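Local coordinates for protein aldehyde dehydrogenase 12 (Zea mays, PDB 6D97) that oxidises L-glutamate gamma-semialdehyde to glutamate with NAD+ as the hydride acceptor, the last step of proline catabolism in plants, at residues 189-195 and 267-273; 211-217 and 520-525; 36-40 and 69-73. All coordinates share one frame; numbering follows the deposited sequence.

In the fold
Interactions 1 and 2 are buried neighbours, their centres about 10 Å apart, whereas interaction 3 lies nearer the surface, its centre about 32 Å from that of interaction 1 and about 36 Å from that of interaction 2. Interaction 1 joins two adjacent parallel strands of the NAD-binding sheet through regular backbone hydrogen bonds. Interaction 2 packs helix 203-214, which follows strand 191-196, against helix 517-524, and combines an indole face, apolar packing by Ile-520 and Met-215, and one side-chain amide bond. The two meet where Trp-524 packs on Leu-271 and Asn-217 OD1 receives Tyr-189 N and Gly-190 N. Interaction 3 sets an N-terminal loop beside strand 70-74 of a separate four-stranded sheet, through apolar touches and CA-H...O contacts.

Interaction 1: 189-195 and 267-273. With NAD (nicotinamide-adenine-dinucleotide), chain E.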
loop_
_atom_site.group_PDB
_atom_site.type_symbol
_atom_site.label_atom_id
_atom_site.label_comp_id
_atom_site.label_asym_id
_atom_site.label_seq_id
_atom_site.Cartn_x
_atom_site.Cartn_y
_atom_site.Cartn_z
ATOM N N TYR A 189 11.697 -12.698 13.447
ATOM C CA TYR A 189 13.068 -12.810 13.913
ATOM C C TYR A 189 13.318 -14.085 14.702
ATOM O O TYR A 189 14.463 -14.550 14.760
ATOM C CB TYR A 189 13.439 -11.607 14.777
ATOM C CG TYR A 189 13.529 -10.293 14.041
ATOM C CD1 TYR A 189 14.661 -9.950 13.315
ATOM C CD2 TYR A 189 12.498 -9.375 14.105
ATOM C CE1 TYR A 189 14.751 -8.734 12.657
ATOM C CE2 TYR A 189 12.578 -8.168 13.453
ATOM C CZ TYR A 189 13.704 -7.850 12.735
ATOM O OH TYR A 189 13.762 -6.635 12.097
ATOM N N GLY A 190 12.281 -14.659 15.305
ATOM C CA GLY A 190 12.426 -15.849 16.103
ATOM C C GLY A 190 12.442 -15.533 17.584
ATOM O O GLY A 190 11.482 -14.980 18.134
ATOM N N PRO A 191 13.541 -15.872 18.261
ATOM C CA PRO A 191 13.656 -15.581 19.698
ATOM C C PRO A 191 13.923 -14.099 19.913
ATOM O O PRO A 191 14.888 -13.546 19.379
ATOM C CB PRO A 191 14.845 -16.444 20.140
ATOM C CG PRO A 191 15.698 -16.551 18.907
ATOM C CD PRO A 191 14.758 -16.504 17.719
ATOM N N VAL A 192 13.045 -13.451 20.678
ATOM C CA VAL A 192 13.120 -12.016 20.912
ATOM C C VAL A 192 12.861 -11.730 22.387
ATOM O O VAL A 192 12.433 -12.598 23.150
ATOM C CB VAL A 192 12.125 -11.227 20.032
ATOM C CG1 VAL A 192 12.326 -11.562 18.564
ATOM C CG2 VAL A 192 10.697 -11.505 20.452
ATOM N N ALA A 193 13.122 -10.482 22.778
ATOM C CA ALA A 193 12.944 -10.028 24.148
ATOM C C ALA A 193 12.194 -8.703 24.164
ATOM O O ALA A 193 12.290 -7.904 23.227
ATOM C CB ALA A 193 14.286 -9.871 24.867
ATOM N N ILE A 194 11.434 -8.487 25.237
ATOM C CA ILE A 194 10.662 -7.266 25.441
ATOM C C ILE A 194 10.889 -6.783 26.864
ATOM O O ILE A 194 10.754 -7.556 27.818
ATOM C CB ILE A 194 9.162 -7.482 25.184
ATOM C CG1 ILE A 194 8.958 -8.073 23.797
ATOM C CG2 ILE A 194 8.409 -6.171 25.289
ATOM C CD1 ILE A 194 7.560 -8.601 23.578
ATOM N N ILE A 195 11.234 -5.506 27.002
ATOM C CA ILE A 195 11.559 -4.889 28.283
ATOM C C ILE A 195 10.796 -3.571 28.373
ATOM O O ILE A 195 10.998 -2.680 27.539
ATOM C CB ILE A 195 13.072 -4.654 28.427
ATOM C CG1 ILE A 195 13.843 -5.956 28.184
ATOM C CG2 ILE A 195 13.391 -4.077 29.790
ATOM C CD1 ILE A 195 15.337 -5.776 28.101
ATOM N N PRO A 267 18.998 -12.874 21.806
ATOM C CA PRO A 267 17.761 -12.781 21.032
ATOM C C PRO A 267 18.010 -12.012 19.747
ATOM O O PRO A 267 18.886 -11.147 19.675
ATOM C CB PRO A 267 16.810 -12.031 21.967
ATOM C CG PRO A 267 17.710 -11.199 22.802
ATOM C CD PRO A 267 18.955 -12.022 23.007
ATOM N N LYS A 268 17.241 -12.348 18.714
ATOM C CA LYS A 268 17.449 -11.721 17.417
ATOM C C LYS A 268 16.871 -10.316 17.347
ATOM O O LYS A 268 17.284 -9.534 16.484
ATOM C CB LYS A 268 16.859 -12.596 16.311
ATOM C CG LYS A 268 17.652 -13.876 16.105
ATOM C CD LYS A 268 19.123 -13.546 15.890
ATOM C CE LYS A 268 20.031 -14.437 16.715
ATOM N NZ LYS A 268 20.122 -15.819 16.179
ATOM N N MET A 269 15.933 -9.984 18.229
ATOM C CA MET A 269 15.411 -8.630 18.338
ATOM C C MET A 269 15.064 -8.375 19.795
ATOM O O MET A 269 14.582 -9.272 20.488
ATOM C CB MET A 269 14.177 -8.422 17.451
ATOM C CG MET A 269 14.291 -7.235 16.498
ATOM S SD MET A 269 14.460 -5.649 17.346
ATOM C CE MET A 269 12.898 -5.568 18.220
ATOM N N THR A 270 15.318 -7.156 20.263
ATOM C CA THR A 270 14.954 -6.755 21.615
ATOM C C THR A 270 14.196 -5.442 21.538
ATOM O O THR A 270 14.721 -4.450 21.021
ATOM C CB THR A 270 16.183 -6.607 22.518
ATOM O OG1 THR A 270 16.818 -7.880 22.680
ATOM C CG2 THR A 270 15.777 -6.080 23.884
ATOM N N LEU A 271 12.960 -5.444 22.024
ATOM C CA LEU A 271 12.201 -4.215 22.205
ATOM C C LEU A 271 12.489 -3.695 23.604
ATOM O O LEU A 271 12.218 -4.383 24.596
ATOM C CB LEU A 271 10.703 -4.455 22.012
ATOM C CG LEU A 271 9.723 -3.273 21.983
ATOM C CD1 LEU A 271 9.383 -2.738 23.377
ATOM C CD2 LEU A 271 10.263 -2.158 21.101
ATOM N N PHE A 272 13.040 -2.491 23.688
ATOM C CA PHE A 272 13.252 -1.841 24.969
ATOM C C PHE A 272 12.451 -0.553 25.038
ATOM O O PHE A 272 12.534 0.289 24.138
ATOM C CB PHE A 272 14.723 -1.531 25.224
ATOM C CG PHE A 272 14.950 -0.779 26.500
ATOM C CD1 PHE A 272 14.983 -1.449 27.709
ATOM C CD2 PHE A 272 15.095 0.600 26.495
ATOM C CE1 PHE A 272 15.170 -0.766 28.887
ATOM C CE2 PHE A 272 15.287 1.290 27.669
ATOM C CZ PHE A 272 15.323 0.607 28.867
ATOM N N THR A 273 11.705 -0.393 26.127
ATOM C CA THR A 273 11.020 0.852 26.442
ATOM C C THR A 273 11.418 1.256 27.851
ATOM O O THR A 273 11.170 0.509 28.803
ATOM C CB THR A 273 9.503 0.696 26.337
ATOM O OG1 THR A 273 9.160 0.210 25.034
ATOM C CG2 THR A 273 8.834 2.033 26.558
HETATM P PA NAD E . 14.406 2.083 32.991
HETATM O O1A NAD E . 15.431 2.222 31.820
HETATM O O2A NAD E . 14.813 2.367 34.352
HETATM O O5B NAD E . 13.821 0.762 33.298
HETATM C C5B NAD E . 12.924 0.169 32.389
HETATM C C4B NAD E . 13.048 -1.348 32.297
HETATM O O4B NAD E . 14.312 -1.769 31.813
HETATM C C3B NAD E . 12.779 -2.046 33.590
HETATM O O3B NAD E . 12.071 -3.206 33.381
HETATM C C2B NAD E . 14.131 -2.335 34.081
HETATM O O2B NAD E . 14.125 -3.423 34.925
HETATM C C1B NAD E . 14.842 -2.603 32.808
HETATM N N9A NAD E . 16.278 -2.427 32.849
HETATM C C8A NAD E . 17.009 -1.463 33.520
HETATM N N7A NAD E . 18.310 -1.643 33.265
HETATM C C5A NAD E . 18.470 -2.726 32.406
HETATM C C6A NAD E . 19.551 -3.353 31.816
HETATM N N6A NAD E . 20.879 -2.870 32.074
HETATM N N1A NAD E . 19.364 -4.409 31.010
HETATM C C2A NAD E . 18.123 -4.890 30.745
HETATM N N3A NAD E . 17.035 -4.300 31.305
HETATM C C4A NAD E . 17.179 -3.236 32.122
HETATM O O3 NAD E . 13.180 2.891 32.983
HETATM P PN NAD E . 12.767 4.003 34.040
HETATM O O1N NAD E . 11.522 4.678 33.357
HETATM O O2N NAD E . 12.317 3.392 35.334
HETATM O O5D NAD E . 13.812 5.060 34.277
#
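Met-269 CG sits over the centre of the Tyr-189 phenol ring, 3.7 Å from its centroid, a CH-pi contact. The bend at chi2 leaves SD above the same ring at a longer 5.3 Å from the centroid, a Met-aromatic contact. With CG of Tyr-189 anti to its carbonyl carbon (chi1 -68°), the ring lies flat against Met-269 CG. Val-192 CG1 meets Met-269 CB at 3.8 Å on the same face of the sheet, where Trp-524 of helix 517-524 packs on both residues. Beyond Met-269, strands 191-195 and 269-273 run in the same direction, their axes 5° apart, as neighbours in the five-stranded parallel sheet of the Rossmann-type NAD-binding domain. Backbone bonds alternate across the pair: Lys-268 N gives to Pro-191 O, Ala-193 N to Met-269 O, Leu-271 N to Ala-193 O, Ile-195 N to Leu-271 O and Thr-273 N to Ile-195 O. Side chains divide by face. Ile-194 CG2 touches Leu-271 CD1 at 4.0 Å on the face shared with Val-192 and Met-269, while Ala-193, Thr-270, Ile-195 and Phe-272 point to the other. There Ile-195 CG2 comes within 3.7 Å of Phe-272 CD1. Phe-272 carries its ring anti to the backbone N (chi1 176°), extending it toward the cofactor: CE1 is 3.2 Å from NAD O4B, and O1A lies in the ring plane at the edge. Ile-195 reaches the same ribose, with CG2 3.2 Å from O4B, and its CD1 approaches adenine N3A at 3.9 Å.

Interaction 2: 211-217 and 520-525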
loop_
_atom_site.group_PDB
_atom_site.type_symbol
_atom_site.label_atom_id
_atom_site.label_comp_id
_atom_site.label_asym_id
_atom_site.label_seq_id
_atom_site.Cartn_x
_atom_site.Cartn_y
_atom_site.Cartn_z
ATOM N N GLY A 211 2.221 -7.958 19.351
ATOM C CA GLY A 211 2.882 -7.679 18.086
ATOM C C GLY A 211 3.976 -8.679 17.774
ATOM O O GLY A 211 4.062 -9.201 16.659
ATOM N N ALA A 212 4.818 -8.977 18.767
ATOM C CA ALA A 212 5.866 -9.971 18.576
ATOM C C ALA A 212 5.275 -11.329 18.218
ATOM O O ALA A 212 5.740 -11.995 17.284
ATOM C CB ALA A 212 6.730 -10.074 19.833
ATOM N N LEU A 213 4.236 -11.752 18.944
ATOM C CA LEU A 213 3.626 -13.049 18.672
ATOM C C LEU A 213 2.958 -13.074 17.303
ATOM O O LEU A 213 3.044 -14.080 16.586
ATOM C CB LEU A 213 2.614 -13.396 19.762
ATOM C CG LEU A 213 3.199 -13.782 21.121
ATOM C CD1 LEU A 213 2.104 -13.833 22.183
ATOM C CD2 LEU A 213 3.915 -15.112 21.020
ATOM N N TYR A 214 2.294 -11.977 16.923
ATOM C CA TYR A 214 1.578 -11.937 15.650
ATOM C C TYR A 214 2.496 -12.267 14.480
ATOM O O TYR A 214 2.126 -13.040 13.588
ATOM C CB TYR A 214 0.951 -10.559 15.430
ATOM C CG TYR A 214 -0.191 -10.190 16.349
ATOM C CD1 TYR A 214 -0.946 -11.168 16.986
ATOM C CD2 TYR A 214 -0.518 -8.856 16.570
ATOM C CE1 TYR A 214 -1.994 -10.826 17.822
ATOM C CE2 TYR A 214 -1.557 -8.502 17.407
ATOM C CZ TYR A 214 -2.296 -9.489 18.029
ATOM O OH TYR A 214 -3.335 -9.132 18.861
ATOM N N MET A 215 3.695 -11.684 14.461
ATOM C CA MET A 215 4.580 -11.835 13.314
ATOM C C MET A 215 5.339 -13.153 13.315
ATOM O O MET A 215 6.051 -13.437 12.345
ATOM C CB MET A 215 5.571 -10.672 13.253
ATOM C CG MET A 215 4.903 -9.307 13.201
ATOM S SD MET A 215 3.585 -9.218 11.972
ATOM C CE MET A 215 4.507 -9.452 10.454
ATOM N N GLY A 216 5.212 -13.952 14.364
ATOM C CA GLY A 216 5.830 -15.254 14.423
ATOM C C GLY A 216 7.040 -15.383 15.331
ATOM O O GLY A 216 7.775 -16.372 15.207
ATOM N N ASN A 217 7.271 -14.431 16.227
ATOM C CA ASN A 217 8.393 -14.506 17.149
ATOM C C ASN A 217 7.998 -15.261 18.416
ATOM O O ASN A 217 6.817 -15.470 18.705
ATOM C CB ASN A 217 8.889 -13.106 17.512
ATOM C CG ASN A 217 9.199 -12.259 16.292
ATOM O OD1 ASN A 217 10.247 -12.414 15.668
ATOM N ND2 ASN A 217 8.288 -11.355 15.949
ATOM N N ILE A 520 3.754 -2.709 14.314
ATOM C CA ILE A 520 3.998 -4.126 14.568
ATOM C C ILE A 520 4.922 -4.705 13.505
ATOM O O ILE A 520 5.874 -5.432 13.816
ATOM C CB ILE A 520 2.666 -4.889 14.632
ATOM C CG1 ILE A 520 1.867 -4.433 15.849
ATOM C CG2 ILE A 520 2.919 -6.388 14.666
ATOM C CD1 ILE A 520 0.477 -5.036 15.910
ATOM N N LYS A 521 4.661 -4.384 12.235
ATOM C CA LYS A 521 5.469 -4.941 11.155
ATOM C C LYS A 521 6.894 -4.401 11.184
ATOM O O LYS A 521 7.847 -5.150 10.949
ATOM C CB LYS A 521 4.811 -4.657 9.806
ATOM C CG LYS A 521 3.534 -5.443 9.558
ATOM C CD LYS A 521 2.938 -5.118 8.193
ATOM C CE LYS A 521 1.771 -4.154 8.296
ATOM N NZ LYS A 521 1.439 -3.519 6.983
ATOM N N LEU A 522 7.064 -3.108 11.478
ATOM C CA LEU A 522 8.409 -2.538 11.541
ATOM C C LEU A 522 9.211 -3.145 12.685
ATOM O O LEU A 522 10.383 -3.505 12.516
ATOM C CB LEU A 522 8.328 -1.019 11.698
ATOM C CG LEU A 522 9.601 -0.350 12.221
ATOM C CD1 LEU A 522 10.623 -0.228 11.097
ATOM C CD2 LEU A 522 9.304 1.002 12.848
ATOM N N VAL A 523 8.591 -3.282 13.853
ATOM C CA VAL A 523 9.329 -3.670 15.048
ATOM C C VAL A 523 9.582 -5.172 15.083
ATOM O O VAL A 523 10.650 -5.619 15.514
ATOM C CB VAL A 523 8.571 -3.188 16.301
ATOM C CG1 VAL A 523 9.171 -3.786 17.553
ATOM C CG2 VAL A 523 8.603 -1.669 16.382
ATOM N N TRP A 524 8.621 -5.976 14.625
ATOM C CA TRP A 524 8.617 -7.406 14.909
ATOM C C TRP A 524 8.796 -8.284 13.680
ATOM O O TRP A 524 8.621 -9.504 13.774
ATOM C CB TRP A 524 7.333 -7.779 15.644
ATOM C CG TRP A 524 7.322 -7.204 17.013
ATOM C CD1 TRP A 524 6.412 -6.329 17.539
ATOM C CD2 TRP A 524 8.302 -7.428 18.030
ATOM N NE1 TRP A 524 6.759 -6.012 18.831
ATOM C CE2 TRP A 524 7.914 -6.674 19.156
ATOM C CE3 TRP A 524 9.467 -8.204 18.102
ATOM C CZ2 TRP A 524 8.649 -6.671 20.338
ATOM C CZ3 TRP A 524 10.194 -8.200 19.272
ATOM C CH2 TRP A 524 9.781 -7.439 20.377
ATOM N N SER A 525 9.153 -7.707 12.538
ATOM C CA SER A 525 9.486 -8.511 11.375
ATOM C C SER A 525 10.539 -7.779 10.558
ATOM O O SER A 525 10.800 -6.588 10.753
ATOM C CB SER A 525 8.250 -8.821 10.523
ATOM O OG SER A 525 7.748 -7.655 9.897
#
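Gly-211 meets both Ile-520 and Trp-524 through bare backbone: its C atom is 3.4 Å from Trp-524 CD1, and its O is 3.6 Å from Ile-520 CG2. A CB at this position would clash with the indole, so the close approach of helix 203-214 to helix 517-524 depends on the missing side chain. Ala-212 follows, its CB over the centre of the six-membered ring of Trp-524, 3.6 Å from the centroid and 12° off the normal, a CH-pi contact. Val-523 CG1 lies over the opposite face, and NE1 is bonded to Gln-208, so the indole is held on two faces and at its nitrogen. Were this indole replaced by an alanine, Ala-212 CB would probably lose its cover and Gln-208 its N-H partner. Tyr-214 offers its ring edge to Ile-520 CD1, while its hydroxyl bonds Ser-114. Met-215 CG meets Ile-520 CG2 and Trp-524 CB, and its bent chain carries CE to Ser-525 OG at 3.7 Å. At Gly-216 phi turns positive, and Gly-216 N to Leu-213 O and Asn-217 N to Ala-212 O close a Schellman motif. Asn-217 ND2 then reaches across to Trp-524 O in a nearly straight bond (2.9 Å, 173°), on a carbonyl lone pair. ND2 also gives to Ala-212 O, which thus accepts twice, and OD1 takes Tyr-189 N and Gly-190 N, fixing the amide's rotation. With Trp-524 also packed on Val-192, Ile-194, Met-269 and Leu-271, the two helices lie side by side on the sheet of the Rossmann-type NAD-binding domain.

Interaction 3: 36-40 and 69-73; sequences EVSGS and DKFIK
Val-37 CG2 lies 3.1 Å from Phe-71 O and 4.0 Å from CD2 of the same phenylalanine, so a single methyl meets both the backbone and the ring. It also approaches Ile-72 CG1, at 4.3 Å. CG2 is the branch anti to the backbone N of Val-37, the one turned to strand 70-73. With chi1 at 76°, Phe-71 CG stands between its own N and carbonyl carbon, which turns the ring edge to the loop, with Val-37 O in the ring plane, while Ile-72 CG1 sits over one face, offset toward the rim. Phe-71 CB rests against the loop backbone, 3.5 Å from Ser-38 C. Two CA-H...O contacts run alongside: Phe-71 CA to Ser-38 O at 3.5 Å, and Gly-39 CA to Lys-70 O at 3.6 Å, the latter nearly straight at 169°. Asp-69 packs its CB and carboxylate beside Gly-39, OD2 being 3.7 Å from Gly-39 N.

The next shell sets these groups in place. Arg-136 of helix 124-137 donates to Val-37 O and also packs on the side chain of Phe-71, linking loop and strand to that helix. Ser-38 OG pairs with Ser-40 OG and receives Ser-41 N, a local tie within the loop that leads into strand 43-49. On the strand, Phe-71 and Ile-72 both face Ile-62 in a classic beta bulge. The bulge lies between strands 70-74 and 60-63 of the four-stranded sheet, while strand 43-49 bonds the other side of 70-74 through Ala-43 and Val-45.

Because loop and strand meet through apolar touches and weak CA-H...O contacts, their attachment is likely to rest on fit, on Arg-136 and on the covalent link into strand 43-49, rather than on direct polar bonds.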
loop_
_atom_site.group_PDB
_atom_site.type_symbol
_atom_site.label_atom_id
_atom_site.label_comp_id
_atom_site.label_asym_id
_atom_site.label_seq_id
_atom_site.Cartn_x
_atom_site.Cartn_y
_atom_site.Cartn_z
ATOM N N GLU A 36 -7.881 -5.536 47.827
ATOM C CA GLU A 36 -7.558 -6.238 49.063
ATOM C C GLU A 36 -6.067 -6.244 49.387
ATOM O O GLU A 36 -5.704 -6.257 50.568
ATOM C CB GLU A 36 -8.035 -7.691 48.978
ATOM C CG GLU A 36 -9.003 -8.109 50.080
ATOM C CD GLU A 36 -10.459 -7.859 49.715
ATOM O OE1 GLU A 36 -10.847 -6.680 49.556
ATOM O OE2 GLU A 36 -11.213 -8.847 49.577
ATOM N N VAL A 37 -5.207 -6.236 48.365
ATOM C CA VAL A 37 -3.787 -6.510 48.557
ATOM C C VAL A 37 -3.143 -5.425 49.415
ATOM O O VAL A 37 -3.286 -4.222 49.155
ATOM C CB VAL A 37 -3.083 -6.667 47.201
ATOM C CG1 VAL A 37 -3.352 -5.473 46.307
ATOM C CG2 VAL A 37 -1.591 -6.889 47.420
ATOM N N SER A 38 -2.433 -5.851 50.456
ATOM C CA SER A 38 -1.883 -4.940 51.452
ATOM C C SER A 38 -0.706 -5.615 52.143
ATOM O O SER A 38 -0.324 -6.736 51.805
ATOM C CB SER A 38 -2.956 -4.545 52.473
ATOM O OG SER A 38 -3.422 -5.692 53.161
ATOM N N GLY A 39 -0.136 -4.923 53.132
ATOM C CA GLY A 39 0.931 -5.526 53.908
ATOM C C GLY A 39 0.475 -6.770 54.649
ATOM O O GLY A 39 1.239 -7.726 54.813
ATOM N N SER A 40 -0.782 -6.782 55.092
ATOM C CA SER A 40 -1.333 -7.928 55.801
ATOM C C SER A 40 -1.926 -8.977 54.870
ATOM O O SER A 40 -2.112 -10.122 55.296
ATOM C CB SER A 40 -2.402 -7.468 56.798
ATOM O OG SER A 40 -3.418 -6.724 56.151
ATOM N N ASP A 69 3.931 -0.243 52.736
ATOM C CA ASP A 69 3.689 -1.642 53.064
ATOM C C ASP A 69 4.387 -2.563 52.070
ATOM O O ASP A 69 4.363 -2.328 50.861
ATOM C CB ASP A 69 2.186 -1.935 53.049
ATOM C CG ASP A 69 1.452 -1.350 54.241
ATOM O OD1 ASP A 69 2.117 -0.820 55.159
ATOM O OD2 ASP A 69 0.201 -1.436 54.253
ATOM N N LYS A 70 5.008 -3.623 52.585
ATOM C CA LYS A 70 5.437 -4.730 51.736
ATOM C C LYS A 70 4.208 -5.501 51.271
ATOM O O LYS A 70 3.774 -6.435 51.951
ATOM C CB LYS A 70 6.386 -5.669 52.488
ATOM C CG LYS A 70 7.783 -5.121 52.753
ATOM C CD LYS A 70 8.607 -6.109 53.583
ATOM C CE LYS A 70 10.061 -5.671 53.718
ATOM N NZ LYS A 70 10.896 -6.659 54.468
ATOM N N PHE A 71 3.631 -5.131 50.125
ATOM C CA PHE A 71 2.362 -5.721 49.718
ATOM C C PHE A 71 2.438 -6.622 48.489
ATOM O O PHE A 71 1.442 -7.281 48.174
ATOM C CB PHE A 71 1.302 -4.618 49.512
ATOM C CG PHE A 71 1.430 -3.823 48.227
ATOM C CD1 PHE A 71 2.657 -3.544 47.638
ATOM C CD2 PHE A 71 0.283 -3.316 47.634
ATOM C CE1 PHE A 71 2.725 -2.802 46.468
ATOM C CE2 PHE A 71 0.344 -2.570 46.477
ATOM C CZ PHE A 71 1.565 -2.313 45.890
ATOM N N ILE A 72 3.578 -6.697 47.804
ATOM C CA ILE A 72 3.754 -7.613 46.677
ATOM C C ILE A 72 5.161 -8.193 46.731
ATOM O O ILE A 72 6.140 -7.443 46.781
ATOM C CB ILE A 72 3.534 -6.924 45.314
ATOM C CG1 ILE A 72 2.099 -6.406 45.175
ATOM C CG2 ILE A 72 3.857 -7.884 44.174
ATOM C CD1 ILE A 72 1.889 -5.494 43.987
ATOM N N LYS A 73 5.269 -9.521 46.707
ATOM C CA LYS A 73 6.565 -10.171 46.563
ATOM C C LYS A 73 6.712 -10.701 45.142
ATOM O O LYS A 73 5.772 -11.263 44.574
ATOM C CB LYS A 73 6.764 -11.296 47.586
ATOM C CG LYS A 73 5.785 -12.451 47.533
ATOM C CD LYS A 73 6.179 -13.505 48.574
ATOM C CE LYS A 73 5.306 -14.754 48.507
ATOM N NZ LYS A 73 5.837 -15.843 49.382
#